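Local coordinates for UPF0434 family protein (Haloferax volcanii, PDB 6F5Z) that probably activates methyltransferases as the archaeal counterpart of Trm112, here forming a holoenzyme complex with the putative methyltransferase Hvo_0019, at residues L18-D23 with D28-G33; G33-T38 with P51-P56. One frame throughout, in Å; residues are numbered along the deposited sequence.

Interaction 1: L18-D23 with D28-G33; sequences LELEVD and DEIIEG
Val22 and Gly33 form an antiparallel, non-hydrogen-bonded pair, their CA atoms 4.4 Å apart. This pair sits where a small hairpin, strands 24-26 and 29-31, branches off the four-stranded sheet, and a classic beta bulge, with Ile31 and Glu32 both facing Glu24, marks the return. The chain turns a corner at Asp23 on the way out and at Glu32 on the way back, and one backbone hydrogen bond joins these two corners. Asp23 N donates to Glu32 O at 2.8 Å, with an N-H...O angle of 158°. Because Gly33 has no side chain, its CA can lie 3.1 Å from Glu21 O, in a CA-H...O contact.

The apolar part of the contact centres on Ile30, which is buried and points toward strand 18-22. With CG1 beside the backbone N (chi1 -55°) and the chain bent again at chi2, CD1 of Ile30 comes to 3.8 Å from Val22 CG2. The two side chains cross at about a right angle, and Leu20 adds a looser touch to the same branch. The carboxylates of Asp23 and Glu32 find their partners outside the two segments: Asp23 OD2 makes a salt bridge with Arg34, and Glu32 OE2 accepts from the backbone N of Asp48. Their first carbons nevertheless meet, Asp23 CB lying 4.1 Å from Glu32 CB.

Interaction 2: G33-T38 with P51-P56; sequences GRLIGT and PNLLPP
A small, buried and wholly apolar contact joins Leu35, midway along strand 33-37, to Pro51 and Leu53, where the last short strand gives way to the C-terminal segment. No hydrogen bond crosses between the two segments; a single methyl does the touching. Leu35 CD1 lies 4.2 Å from Pro51 CB, at the side of the proline ring, and 4.4 Å from Leu53 CD2. These are ordinary van der Waals separations. The side chain of Leu35 gets there by an extended route: CD1 is anti to CA (chi2 161°), so this branch runs out from the strand toward 51-56. Pro51 and Leu53 also meet each other, with Pro51 CB 4.0 Å from Leu53 CD1, and the three side chains therefore close a triangle.

In the four-stranded antiparallel sheet of this Trm112-like fold, whose family belongs to the zinc beta-ribbon clan, strand 43-47 lies between 33-37 and 50-51. The contact thus reaches across a sheet face, which Leu18, Leu20, Tyr44 and Ile46 help to line. Around Leu53 the chain makes an Asx turn, from Asn52 to Leu54. Leu54 N donates to Asn52 OD1 at 3.1 Å, in the plane of the side-chain carbonyl and nearly straight (163°), so the amide group of Asn52 is held against the backbone that follows it.

The neighbouring methyltransferase chain meets this same segment. Pro51 and Leu53 make backbone hydrogen bonds to it, and their side chains pack on Phe89 and Leu90 of that chain, respectively.

In the fold
From the N terminus, the first strand, 18-22, enters the four-stranded sheet and the chain then detours through the hairpin of 24-26 and 29-31. Interaction 1 closes that short excursion, bringing the chain back to the sheet at Gly33. This glycine also begins the first segment of interaction 2, which closes a longer loop holding strand 43-47 and the first residue of 50-51. The two are in series, neither nested nor crossed. Strand 33-37 unites them: one neighbour is strand 18-22, reached by the Glu19–Ile36 backbone pairing and by Arg34, salt-bridged to Glu21 and to Asp23 just beyond the strand, and its own Leu35 meets the segment that binds the methyltransferase.

Interaction 1: L18-D23 with D28-G33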
# COMPACT_ATOMS: atom_id res chain seq x y z
N LEU C 18 17.60 -23.18 17.96
CA LEU C 18 18.32 -24.25 17.28
C LEU C 18 19.79 -24.15 17.64
O LEU C 18 20.35 -23.06 17.74
CB LEU C 18 18.21 -24.11 15.74
CG LEU C 18 16.79 -24.25 15.22
CD1 LEU C 18 16.67 -23.56 13.83
CD2 LEU C 18 16.34 -25.72 15.11
N GLU C 19 20.43 -25.30 17.74
CA GLU C 19 21.87 -25.40 17.95
C GLU C 19 22.45 -25.69 16.56
O GLU C 19 22.00 -26.60 15.89
CB GLU C 19 22.16 -26.59 18.90
CG GLU C 19 23.63 -26.94 19.09
CD GLU C 19 23.92 -28.38 19.50
OE1 GLU C 19 25.01 -28.88 19.15
OE2 GLU C 19 23.05 -29.01 20.15
N LEU C 20 23.50 -24.96 16.18
CA LEU C 20 24.18 -25.20 14.92
C LEU C 20 25.38 -26.11 15.13
O LEU C 20 26.23 -25.83 16.00
CB LEU C 20 24.65 -23.86 14.31
CG LEU C 20 25.55 -23.93 13.07
CD1 LEU C 20 24.78 -24.51 11.87
CD2 LEU C 20 26.11 -22.58 12.74
N GLU C 21 25.48 -27.15 14.29
CA GLU C 21 26.64 -28.02 14.17
C GLU C 21 27.18 -27.81 12.74
O GLU C 21 26.40 -27.89 11.77
CB GLU C 21 26.30 -29.50 14.36
CG GLU C 21 25.89 -29.84 15.77
CD GLU C 21 25.77 -31.34 16.02
OE1 GLU C 21 25.79 -32.12 15.03
OE2 GLU C 21 25.58 -31.72 17.20
N VAL C 22 28.49 -27.56 12.60
CA VAL C 22 29.09 -27.30 11.29
C VAL C 22 30.01 -28.43 10.88
O VAL C 22 30.92 -28.80 11.65
CB VAL C 22 29.85 -25.95 11.33
CG1 VAL C 22 30.55 -25.65 10.02
CG2 VAL C 22 28.92 -24.79 11.69
N ASP C 23 29.82 -28.96 9.67
CA ASP C 23 30.73 -29.94 9.13
C ASP C 23 31.60 -29.37 8.05
O ASP C 23 32.70 -29.85 7.87
CB ASP C 23 29.99 -31.17 8.61
CG ASP C 23 29.46 -31.96 9.75
OD1 ASP C 23 30.28 -32.50 10.54
OD2 ASP C 23 28.25 -31.97 9.93
N ASP C 28 31.83 -17.15 6.55
CA ASP C 28 30.50 -17.09 7.15
C ASP C 28 29.57 -18.13 6.56
O ASP C 28 28.59 -18.50 7.18
CB ASP C 28 29.89 -15.69 6.92
CG ASP C 28 28.70 -15.26 7.77
OD1 ASP C 28 28.45 -15.90 8.83
OD2 ASP C 28 28.10 -14.21 7.45
N GLU C 29 29.88 -18.60 5.35
CA GLU C 29 29.01 -19.56 4.66
C GLU C 29 29.04 -20.96 5.29
O GLU C 29 30.08 -21.60 5.28
CB GLU C 29 29.38 -19.62 3.16
CG GLU C 29 28.46 -20.51 2.34
CD GLU C 29 27.01 -20.07 2.24
OE1 GLU C 29 26.71 -18.90 2.59
OE2 GLU C 29 26.19 -20.88 1.77
N ILE C 30 27.90 -21.46 5.80
CA ILE C 30 27.80 -22.83 6.28
C ILE C 30 27.32 -23.68 5.11
O ILE C 30 26.22 -23.44 4.58
CB ILE C 30 26.82 -22.94 7.47
CG1 ILE C 30 27.20 -21.97 8.61
CG2 ILE C 30 26.78 -24.39 7.98
CD1 ILE C 30 28.69 -22.06 9.08
N ILE C 31 28.12 -24.69 4.72
CA ILE C 31 27.84 -25.51 3.54
C ILE C 31 27.24 -26.84 3.96
O ILE C 31 26.24 -27.26 3.36
CB ILE C 31 29.12 -25.71 2.69
CG1 ILE C 31 29.75 -24.35 2.31
CG2 ILE C 31 28.83 -26.58 1.46
CD1 ILE C 31 31.17 -24.40 1.87
N GLU C 32 27.82 -27.50 5.00
CA GLU C 32 27.29 -28.76 5.48
C GLU C 32 27.18 -28.67 6.99
O GLU C 32 28.07 -28.11 7.62
CB GLU C 32 28.20 -29.93 5.10
CG GLU C 32 28.34 -30.14 3.61
CD GLU C 32 27.08 -30.46 2.84
OE1 GLU C 32 26.15 -31.06 3.44
OE2 GLU C 32 27.08 -30.26 1.60
N GLY C 33 26.12 -29.24 7.54
CA GLY C 33 25.91 -29.18 8.98
C GLY C 33 24.47 -29.46 9.30
O GLY C 33 23.77 -30.09 8.49

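Interaction 2: G33-T38 with P51-P56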
# COMPACT_ATOMS: atom_id res chain seq x y z
N GLY C 33 26.12 -29.24 7.54
CA GLY C 33 25.91 -29.18 8.98
C GLY C 33 24.47 -29.46 9.30
O GLY C 33 23.77 -30.09 8.49
N ARG C 34 24.05 -29.04 10.48
CA ARG C 34 22.67 -29.26 10.86
C ARG C 34 22.28 -28.27 11.93
O ARG C 34 23.13 -27.75 12.66
CB ARG C 34 22.43 -30.71 11.32
CG ARG C 34 23.25 -31.09 12.54
CD ARG C 34 23.53 -32.61 12.64
NE ARG C 34 24.12 -33.08 11.39
CZ ARG C 34 25.41 -32.91 11.05
NH1 ARG C 34 26.28 -32.41 11.92
NH2 ARG C 34 25.83 -33.28 9.85
N LEU C 35 20.98 -28.03 12.04
CA LEU C 35 20.37 -27.18 13.05
C LEU C 35 19.54 -28.12 13.91
O LEU C 35 18.71 -28.86 13.37
CB LEU C 35 19.47 -26.13 12.35
CG LEU C 35 20.29 -25.03 11.70
CD1 LEU C 35 19.46 -24.27 10.63
CD2 LEU C 35 20.81 -24.02 12.74
N ILE C 36 19.81 -28.17 15.21
CA ILE C 36 19.14 -29.12 16.09
C ILE C 36 18.25 -28.42 17.08
O ILE C 36 18.69 -27.51 17.76
CB ILE C 36 20.21 -29.99 16.81
CG1 ILE C 36 21.13 -30.71 15.80
CG2 ILE C 36 19.50 -31.02 17.73
CD1 ILE C 36 22.33 -31.42 16.41
N GLY C 37 16.98 -28.85 17.12
CA GLY C 37 16.03 -28.29 18.06
C GLY C 37 16.47 -28.54 19.50
O GLY C 37 16.61 -29.69 19.90
N THR C 38 16.70 -27.47 20.27
CA THR C 38 17.14 -27.56 21.68
C THR C 38 16.06 -28.15 22.60
O THR C 38 16.37 -28.53 23.74
CB THR C 38 17.58 -26.19 22.20
OG1 THR C 38 16.49 -25.29 22.09
CG2 THR C 38 18.86 -25.64 21.48
N PRO C 51 19.41 -25.04 4.36
CA PRO C 51 18.78 -25.73 5.48
C PRO C 51 17.43 -26.29 5.04
O PRO C 51 16.66 -25.59 4.35
CB PRO C 51 18.57 -24.63 6.52
CG PRO C 51 19.42 -23.50 6.07
CD PRO C 51 19.47 -23.58 4.59
N ASN C 52 17.12 -27.52 5.48
CA ASN C 52 15.81 -28.09 5.23
C ASN C 52 15.08 -28.01 6.56
O ASN C 52 15.28 -28.85 7.44
CB ASN C 52 15.88 -29.51 4.68
CG ASN C 52 14.51 -29.98 4.29
OD1 ASN C 52 13.49 -29.58 4.86
ND2 ASN C 52 14.45 -30.90 3.34
N LEU C 53 14.25 -26.95 6.69
CA LEU C 53 13.51 -26.64 7.90
C LEU C 53 12.04 -27.03 7.78
O LEU C 53 11.19 -26.44 8.47
CB LEU C 53 13.71 -25.18 8.34
CG LEU C 53 15.10 -24.91 8.92
CD1 LEU C 53 15.51 -23.47 8.74
CD2 LEU C 53 15.14 -25.25 10.38
N LEU C 54 11.75 -28.04 6.94
CA LEU C 54 10.41 -28.60 6.91
C LEU C 54 10.21 -29.34 8.23
O LEU C 54 11.14 -30.02 8.70
CB LEU C 54 10.23 -29.63 5.79
CG LEU C 54 10.13 -29.08 4.39
CD1 LEU C 54 10.21 -30.21 3.42
CD2 LEU C 54 8.79 -28.33 4.19
N PRO C 55 8.96 -29.39 8.73
CA PRO C 55 8.67 -30.23 9.90
C PRO C 55 9.04 -31.68 9.60
O PRO C 55 8.99 -32.09 8.43
CB PRO C 55 7.15 -30.12 10.03
CG PRO C 55 6.81 -28.86 9.41
CD PRO C 55 7.74 -28.70 8.26
N PRO C 56 9.52 -32.44 10.60
CA PRO C 56 9.96 -33.83 10.34
C PRO C 56 8.96 -34.73 9.60
O PRO C 56 9.39 -35.56 8.79
CB PRO C 56 10.29 -34.37 11.75
CG PRO C 56 9.63 -33.40 12.71
CD PRO C 56 9.70 -32.07 12.02